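Local coordinates for peptide-binding protein (Photobacterium damsela subsp. piscicida, PDB 6SQX) that is a secreted NlpC/P60-family cell wall hydrolase that cleaves the peptidoglycan of potentially competing bacteria, at residues Y229-D240 with I252-K263; T290-Y298 with L331-L339. All coordinates share one frame; numbering follows the deposited sequence. Where two conformers were deposited one is given.

Contact 1. Residues Y229-D240 with I252-K263. With EDO (1,2-ethanediol), chain N.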
# COMPACT_ATOMS: atom_id res chain seq x y z
N TYR A 229 -6.20 25.58 -2.63
CA TYR A 229 -5.46 25.59 -1.38
C TYR A 229 -4.04 25.09 -1.60
O TYR A 229 -3.79 24.21 -2.43
CB TYR A 229 -6.09 24.66 -0.34
CG TYR A 229 -7.31 25.22 0.36
CD1 TYR A 229 -7.17 26.16 1.38
CD2 TYR A 229 -8.60 24.79 0.02
CE1 TYR A 229 -8.30 26.66 2.04
CE2 TYR A 229 -9.69 25.27 0.66
CZ TYR A 229 -9.55 26.21 1.67
OH TYR A 229 -10.68 26.68 2.29
N ARG A 230 -3.12 25.61 -0.78
CA ARG A 230 -1.89 24.90 -0.53
C ARG A 230 -2.22 23.57 0.15
O ARG A 230 -3.13 23.51 0.99
CB ARG A 230 -1.06 25.76 0.41
CG ARG A 230 0.27 25.24 0.80
CD ARG A 230 1.08 26.43 1.40
NE ARG A 230 0.36 27.12 2.48
CZ ARG A 230 -0.19 28.34 2.45
NH1 ARG A 230 -0.87 28.77 3.51
NH2 ARG A 230 -0.06 29.15 1.41
N LEU A 231 -1.52 22.51 -0.22
CA LEU A 231 -1.70 21.19 0.37
C LEU A 231 -0.50 20.83 1.24
O LEU A 231 0.65 21.22 0.94
CB LEU A 231 -1.88 20.13 -0.72
CG LEU A 231 -3.12 20.34 -1.60
CD1 LEU A 231 -3.11 19.31 -2.75
CD2 LEU A 231 -4.42 20.19 -0.79
N VAL A 232 -0.77 20.08 2.31
CA VAL A 232 0.28 19.64 3.22
C VAL A 232 0.16 18.14 3.42
O VAL A 232 -0.87 17.52 3.13
CB VAL A 232 0.26 20.37 4.59
CG1 VAL A 232 0.57 21.85 4.44
CG2 VAL A 232 -1.08 20.13 5.32
N THR A 233 1.21 17.56 3.99
CA THR A 233 1.24 16.13 4.23
C THR A 233 2.00 15.91 5.54
O THR A 233 2.92 16.68 5.86
CB THR A 233 1.89 15.39 3.03
OG1 THR A 233 1.65 13.98 3.10
CG2 THR A 233 3.41 15.71 2.90
N PRO A 234 1.62 14.91 6.33
CA PRO A 234 2.26 14.77 7.65
C PRO A 234 3.71 14.34 7.52
O PRO A 234 4.09 13.63 6.59
CB PRO A 234 1.46 13.65 8.32
CG PRO A 234 0.04 13.71 7.65
CD PRO A 234 0.42 14.04 6.18
N THR A 235 4.50 14.71 8.52
CA THR A 235 5.92 14.35 8.54
C THR A 235 6.25 13.22 9.50
O THR A 235 7.43 12.85 9.60
CB THR A 235 6.79 15.57 8.82
OG1 THR A 235 6.36 16.13 10.06
CG2 THR A 235 6.60 16.62 7.71
N VAL A 236 5.26 12.66 10.21
CA VAL A 236 5.42 11.48 11.06
C VAL A 236 4.29 10.51 10.74
O VAL A 236 3.29 10.88 10.10
CB VAL A 236 5.40 11.84 12.57
CG1 VAL A 236 6.58 12.79 12.95
CG2 VAL A 236 4.04 12.44 12.99
N ARG A 237 4.44 9.25 11.17
CA ARG A 237 3.49 8.23 10.72
C ARG A 237 2.09 8.48 11.28
O ARG A 237 1.10 8.45 10.54
CB ARG A 237 3.98 6.80 11.02
CG ARG A 237 3.01 5.75 10.46
CD ARG A 237 3.58 4.36 10.37
NE ARG A 237 3.81 3.69 11.65
CZ ARG A 237 3.02 2.75 12.19
NH1 ARG A 237 3.38 2.15 13.33
NH2 ARG A 237 1.87 2.40 11.64
N LYS A 238 1.97 8.67 12.60
CA LYS A 238 0.68 8.88 13.23
C LYS A 238 0.76 10.04 14.20
O LYS A 238 1.77 10.20 14.88
CB LYS A 238 0.25 7.68 14.08
CG LYS A 238 -0.10 6.41 13.22
CD LYS A 238 -0.36 5.26 14.12
CE LYS A 238 -0.57 3.98 13.36
NZ LYS A 238 -1.99 3.84 12.87
N GLN A 239 -0.31 10.83 14.28
CA GLN A 239 -0.37 11.85 15.31
C GLN A 239 -1.84 12.10 15.64
O GLN A 239 -2.72 11.81 14.83
CB GLN A 239 0.35 13.12 14.87
CG GLN A 239 -0.29 13.78 13.72
CD GLN A 239 0.68 14.82 13.12
OE1 GLN A 239 0.94 15.86 13.72
NE2 GLN A 239 1.24 14.53 11.94
N ASP A 240 -2.10 12.62 16.84
CA ASP A 240 -3.47 12.85 17.30
C ASP A 240 -3.93 14.26 16.94
O ASP A 240 -3.21 15.24 17.18
CB ASP A 240 -3.51 12.70 18.82
CG ASP A 240 -3.13 11.31 19.25
OD1 ASP A 240 -3.59 10.36 18.58
OD2 ASP A 240 -2.34 11.13 20.23
N ILE A 252 -7.02 10.29 14.29
CA ILE A 252 -5.61 10.06 14.01
C ILE A 252 -5.29 10.55 12.61
O ILE A 252 -5.98 10.19 11.63
CB ILE A 252 -5.22 8.60 14.23
CG1 ILE A 252 -5.40 8.28 15.72
CG2 ILE A 252 -3.77 8.36 13.78
CD1 ILE A 252 -5.11 6.85 16.11
N LEU A 253 -4.28 11.38 12.48
CA LEU A 253 -3.78 11.83 11.17
C LEU A 253 -2.61 10.95 10.76
O LEU A 253 -1.64 10.80 11.52
CB LEU A 253 -3.30 13.29 11.30
CG LEU A 253 -2.65 13.96 10.09
CD1 LEU A 253 -3.66 14.03 8.92
CD2 LEU A 253 -2.12 15.35 10.47
N GLU A 254 -2.67 10.36 9.56
CA GLU A 254 -1.72 9.36 9.11
C GLU A 254 -0.84 9.91 8.00
O GLU A 254 -1.31 10.63 7.10
CB GLU A 254 -2.45 8.12 8.57
CG GLU A 254 -3.22 7.38 9.66
CD GLU A 254 -2.48 6.17 10.27
OE1 GLU A 254 -1.30 5.95 9.90
OE2 GLU A 254 -3.11 5.49 11.12
N ALA A 255 0.44 9.55 8.03
CA ALA A 255 1.31 9.88 6.91
C ALA A 255 0.71 9.34 5.61
O ALA A 255 0.05 8.29 5.59
CB ALA A 255 2.72 9.32 7.13
N GLY A 256 0.95 10.07 4.53
CA GLY A 256 0.33 9.78 3.24
C GLY A 256 -0.89 10.63 2.95
O GLY A 256 -1.26 10.79 1.79
N SER A 257 -1.51 11.21 3.99
CA SER A 257 -2.63 12.11 3.78
C SER A 257 -2.16 13.38 3.09
O SER A 257 -1.05 13.86 3.30
CB SER A 257 -3.23 12.52 5.12
OG SER A 257 -3.62 11.38 5.86
N ILE A 258 -3.05 13.97 2.30
CA ILE A 258 -2.79 15.17 1.54
C ILE A 258 -3.99 16.08 1.78
O ILE A 258 -5.12 15.76 1.39
CB ILE A 258 -2.58 14.87 0.05
CG1 ILE A 258 -1.36 13.94 -0.14
CG2 ILE A 258 -2.40 16.15 -0.78
CD1 ILE A 258 -1.35 13.31 -1.58
N LEU A 259 -3.77 17.19 2.49
CA LEU A 259 -4.90 17.96 2.99
C LEU A 259 -4.64 19.45 2.83
O LEU A 259 -3.48 19.90 2.81
CB LEU A 259 -5.12 17.68 4.49
CG LEU A 259 -5.56 16.23 4.80
CD1 LEU A 259 -5.36 15.93 6.31
CD2 LEU A 259 -7.04 16.04 4.40
N PRO A 260 -5.70 20.25 2.70
CA PRO A 260 -5.54 21.71 2.61
C PRO A 260 -4.97 22.32 3.89
O PRO A 260 -5.16 21.81 4.99
CB PRO A 260 -6.97 22.23 2.37
CG PRO A 260 -7.72 21.04 1.81
CD PRO A 260 -7.11 19.84 2.53
N GLU A 261 -4.35 23.49 3.72
CA GLU A 261 -3.85 24.25 4.85
C GLU A 261 -3.99 25.73 4.52
O GLU A 261 -3.74 26.17 3.40
CB GLU A 261 -2.37 23.87 5.08
CG GLU A 261 -1.57 24.80 6.00
CD GLU A 261 -0.88 25.93 5.23
OE1 GLU A 261 -1.12 27.11 5.58
OE2 GLU A 261 -0.09 25.65 4.29
N HIS A 262 -4.43 26.50 5.51
CA HIS A 262 -4.60 27.94 5.35
C HIS A 262 -4.09 28.61 6.62
O HIS A 262 -4.49 28.23 7.72
CB HIS A 262 -6.09 28.23 5.11
CG HIS A 262 -6.40 29.69 5.01
ND1 HIS A 262 -6.17 30.42 3.86
CD2 HIS A 262 -6.90 30.57 5.92
CE1 HIS A 262 -6.53 31.68 4.06
NE2 HIS A 262 -6.97 31.80 5.30
N LYS A 263 -3.19 29.59 6.46
CA LYS A 263 -2.62 30.32 7.60
C LYS A 263 -2.03 29.37 8.64
O LYS A 263 -2.01 29.66 9.84
CB LYS A 263 -3.60 31.33 8.21
CG LYS A 263 -3.91 32.48 7.24
CD LYS A 263 -4.96 33.44 7.81
CE LYS A 263 -5.37 34.51 6.79
NZ LYS A 263 -6.56 35.31 7.21
C1 EDO N . -7.46 5.00 12.70
O1 EDO N . -8.10 6.13 12.12
C2 EDO N . -6.14 4.78 11.96
O2 EDO N . -5.17 5.74 12.35
O HOH W 1 -3.86 27.67 1.21
O HOH W 2 3.10 12.09 4.34
O HOH W 3 0.84 11.86 10.97
O HOH W 4 0.06 3.54 9.95
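Val232 and Leu259 form an antiparallel hydrogen-bonded pair in the buried middle of this contact. Next along the chain, Thr233 OG1 donates to Ser257 O at 2.7 Å. A chi1 of -166° carries the hydroxyl toward this last residue of the 254-257 turn. Pro234 follows. Pro234 CG presses on Leu253 CG at 3.6 Å, and Leu266 of strand 265-271 also touches Leu253. The type II turn is tied by Ser257 OG, bonded to Glu254 O at 2.7 Å.

The two ends are more polar. Arg230, His262 and Lys263 form the solvent side at one, Asp240 and Ile252 at the other. Arg230 NH1 bonds Glu261 OE1 at 2.7 Å, almost straight, as part of a salt bridge. Tyr229 lays a ring face on Pro260 CB in a CH-pi contact, and its OH bonds Lys267. At the other end, a bend at chi4 (-83°) brings Lys238 NZ to 2.7 Å from Glu254 OE2, on the syn lone pair. Arg330 makes a salt bridge to Glu254 OE1.

Strands 238-240 and 252-254 make a short hairpin with a long connecting loop, inserted between sheet strands 230-234 and 259-262. The five-stranded sheet repeats the strand order of the annotated SH3 region, consistent with an SH3-like barrel and its RT loop.

Contact 2. Residues T290-Y298 with L331-L339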
# COMPACT_ATOMS: atom_id res chain seq x y z
N THR A 290 4.13 19.28 6.47
CA THR A 290 4.93 20.12 5.60
C THR A 290 4.22 20.28 4.26
O THR A 290 3.40 19.45 3.88
CB THR A 290 6.36 19.58 5.43
OG1 THR A 290 7.22 20.60 4.93
CG2 THR A 290 6.36 18.43 4.46
N THR A 291 4.57 21.34 3.53
CA THR A 291 3.95 21.55 2.23
C THR A 291 4.20 20.35 1.32
O THR A 291 5.32 19.83 1.23
CB THR A 291 4.49 22.83 1.57
OG1 THR A 291 4.17 23.97 2.39
CG2 THR A 291 3.90 23.03 0.16
N TRP A 292 3.14 19.92 0.64
CA TRP A 292 3.18 18.77 -0.25
C TRP A 292 3.27 19.26 -1.69
O TRP A 292 2.68 20.29 -2.03
CB TRP A 292 1.89 17.97 -0.05
CG TRP A 292 1.81 16.77 -0.93
CD1 TRP A 292 2.22 15.50 -0.64
CD2 TRP A 292 1.26 16.72 -2.26
NE1 TRP A 292 2.01 14.67 -1.72
CE2 TRP A 292 1.41 15.40 -2.72
CE3 TRP A 292 0.69 17.68 -3.10
CZ2 TRP A 292 0.97 15.00 -3.98
CZ3 TRP A 292 0.29 17.29 -4.37
CH2 TRP A 292 0.42 15.96 -4.80
N PRO A 293 4.01 18.58 -2.60
CA PRO A 293 4.83 17.40 -2.29
C PRO A 293 6.10 17.73 -1.53
O PRO A 293 6.70 18.79 -1.72
CB PRO A 293 5.23 16.87 -3.67
CG PRO A 293 4.29 17.53 -4.64
CD PRO A 293 3.99 18.86 -4.05
N MET A 294 6.49 16.80 -0.66
CA MET A 294 7.74 16.99 0.06
C MET A 294 8.90 16.95 -0.94
O MET A 294 8.88 16.20 -1.92
CB MET A 294 7.88 15.84 1.06
CG MET A 294 9.15 15.83 1.86
SD MET A 294 9.17 14.54 3.14
CE MET A 294 7.91 15.11 4.26
N THR A 295 9.93 17.74 -0.68
CA THR A 295 11.07 17.79 -1.58
C THR A 295 11.78 16.43 -1.61
O THR A 295 12.01 15.84 -0.54
CB THR A 295 12.03 18.86 -1.09
OG1 THR A 295 11.37 20.13 -1.13
CG2 THR A 295 13.26 18.92 -1.96
N PRO A 296 12.13 15.89 -2.81
CA PRO A 296 12.68 14.54 -2.93
C PRO A 296 14.19 14.48 -2.68
O PRO A 296 14.96 13.99 -3.51
CB PRO A 296 12.30 14.14 -4.35
CG PRO A 296 12.46 15.44 -5.11
CD PRO A 296 11.88 16.50 -4.14
N SER A 297 14.61 14.99 -1.52
CA SER A 297 16.01 14.97 -1.14
C SER A 297 16.35 13.62 -0.52
O SER A 297 15.49 12.92 0.03
CB SER A 297 16.27 16.09 -0.13
OG SER A 297 15.50 15.89 1.06
N TYR A 298 17.64 13.25 -0.60
CA TYR A 298 18.07 12.08 0.16
C TYR A 298 17.71 12.21 1.64
O TYR A 298 17.24 11.25 2.26
CB TYR A 298 19.58 11.80 0.02
CG TYR A 298 19.93 11.20 -1.33
CD1 TYR A 298 19.75 9.84 -1.58
CD2 TYR A 298 20.44 11.99 -2.37
CE1 TYR A 298 20.06 9.29 -2.85
CE2 TYR A 298 20.75 11.46 -3.61
CZ TYR A 298 20.56 10.11 -3.85
OH TYR A 298 20.88 9.60 -5.10
N LEU A 331 5.04 5.60 1.02
CA LEU A 331 6.25 6.42 1.09
C LEU A 331 6.30 7.38 -0.10
O LEU A 331 6.54 8.59 0.05
CB LEU A 331 7.49 5.53 1.09
CG LEU A 331 8.85 6.24 0.86
CD1 LEU A 331 9.16 7.07 2.09
CD2 LEU A 331 9.98 5.26 0.53
N PHE A 332 6.07 6.86 -1.31
CA PHE A 332 6.25 7.70 -2.49
C PHE A 332 5.18 8.77 -2.59
O PHE A 332 5.44 9.84 -3.16
CB PHE A 332 6.35 6.82 -3.75
CG PHE A 332 7.73 6.25 -3.94
CD1 PHE A 332 8.75 7.04 -4.44
CD2 PHE A 332 8.02 4.92 -3.55
CE1 PHE A 332 10.07 6.54 -4.61
CE2 PHE A 332 9.32 4.42 -3.70
CZ PHE A 332 10.35 5.23 -4.25
N SER A 333 3.98 8.51 -2.04
CA SER A 333 2.89 9.48 -2.12
C SER A 333 3.27 10.80 -1.45
O SER A 333 2.86 11.87 -1.90
CB SER A 333 1.57 8.93 -1.55
OG SER A 333 1.63 8.78 -0.12
N THR A 334 4.04 10.73 -0.35
CA THR A 334 4.49 11.93 0.36
C THR A 334 5.28 12.87 -0.54
O THR A 334 5.28 14.10 -0.35
CB THR A 334 5.38 11.45 1.50
OG1 THR A 334 4.56 10.71 2.40
CG2 THR A 334 6.04 12.59 2.28
N PHE A 335 5.94 12.31 -1.56
CA PHE A 335 6.76 13.03 -2.52
C PHE A 335 6.02 13.32 -3.83
O PHE A 335 6.65 13.79 -4.79
CB PHE A 335 8.04 12.21 -2.77
CG PHE A 335 8.86 12.03 -1.53
CD1 PHE A 335 9.71 13.07 -1.11
CD2 PHE A 335 8.74 10.88 -0.76
CE1 PHE A 335 10.45 12.94 0.06
CE2 PHE A 335 9.49 10.73 0.41
CZ PHE A 335 10.31 11.79 0.84
N GLY A 336 4.72 12.98 -3.90
CA GLY A 336 4.02 13.16 -5.17
C GLY A 336 4.47 12.23 -6.27
O GLY A 336 4.49 12.64 -7.44
N ILE A 337 4.82 10.99 -5.93
CA ILE A 337 5.20 9.97 -6.89
C ILE A 337 4.19 8.86 -6.71
O ILE A 337 4.00 8.37 -5.59
CB ILE A 337 6.62 9.47 -6.63
CG1 ILE A 337 7.61 10.63 -6.82
CG2 ILE A 337 6.93 8.30 -7.55
CD1 ILE A 337 9.06 10.27 -6.45
N TRP A 338 3.47 8.52 -7.79
CA TRP A 338 2.30 7.66 -7.70
C TRP A 338 2.68 6.24 -8.10
O TRP A 338 3.17 6.04 -9.22
CB TRP A 338 1.19 8.14 -8.66
CG TRP A 338 -0.15 7.52 -8.36
CD1 TRP A 338 -1.10 7.98 -7.48
CD2 TRP A 338 -0.69 6.32 -8.95
NE1 TRP A 338 -2.19 7.15 -7.48
CE2 TRP A 338 -1.96 6.11 -8.37
CE3 TRP A 338 -0.23 5.41 -9.92
CZ2 TRP A 338 -2.78 5.03 -8.71
CZ3 TRP A 338 -1.05 4.33 -10.27
CH2 TRP A 338 -2.30 4.14 -9.66
N LEU A 339 2.41 5.28 -7.21
CA LEU A 339 2.52 3.86 -7.51
C LEU A 339 1.14 3.22 -7.41
O LEU A 339 0.31 3.64 -6.60
CB LEU A 339 3.41 3.16 -6.47
CG LEU A 339 4.88 3.59 -6.41
CD1 LEU A 339 5.67 2.67 -5.45
CD2 LEU A 339 5.57 3.68 -7.77
O HOH W 5 8.66 15.71 -4.54
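Trp292 NE1 points at the end of helix 326-334 and donates to Ser333 O at 2.9 Å. The bond is almost straight, 175° at the hydrogen. The acceptor lies close to the indole plane, and the N-H lies in the carbonyl plane. The ring reaches the helix end because its CG is anti to the backbone N (chi1 179°). One residue on, Thr334 O accepts from Met294 N at 3.0 Å. Two successive carbonyls of the last helical turn are thus bound by one extended segment.

Met294 and Phe335 make the main side-chain contact. The Met294 chain crosses the ring at a slant, with CG 3.6 Å from Phe335 CE1. Met294 SD sits 4.4 Å from the Phe335 ring centroid, an oblique Met-aromatic contact. The chain bends at chi3, which brings Met294 CE to 3.7 Å from Thr334 CG2. Thr295 O approaches the ring edge, 3.3 Å from Phe335 CE1. A water donates to both Met294 O and Phe335 O and bridges the two backbones.

The next shell fixes these groups. The peptide before Pro293 is cis, and this proline folds back with CG over the centre of the Trp292 ring. Gly336 has positive phi and ends the helix in a Schellman motif. Its N shares Ser333 O with Trp292 NE1. Pro296 centres an inverse gamma turn, and Ser297 N-caps helix 298-308 through Asn300 N.

Farther out, Phe301 of helix 298-308 stacks on Phe335, and Gln304 touches Met294. Helix 50-64 brings Asn57 to the carbonyls of Phe335 and Gly336 and Phe60 to the indole. Strand 230-234 pairs with the start of the segment at 290-292. The contact joins a sheet edge to the end of helix 326-334, with helices 298-308 and 50-64 packed around it.

In the fold
Strands 230-234 and 289-291 are neighbours in one sheet, so contact 1 and contact 2 meet directly. Leu231 O and Trp292 N probably share a hydrogen bond, 2.8 Å apart, and Ile258 CD1 packs against Trp292 NE1, 3.6 Å away. Contact 1 is partly buried. It is a strand-to-strand contact, rich in backbone bonds, with charged pairs toward its ends. Contact 2 is smaller, buried and without a salt bridge; its polar bonds go to helix-end carbonyls rather than between strands. Contact 1 pairs two neighbouring strands of the five-stranded sheet and the hairpin. Contact 2 joins the edge of that sheet to a helix of the NlpC/P60 region.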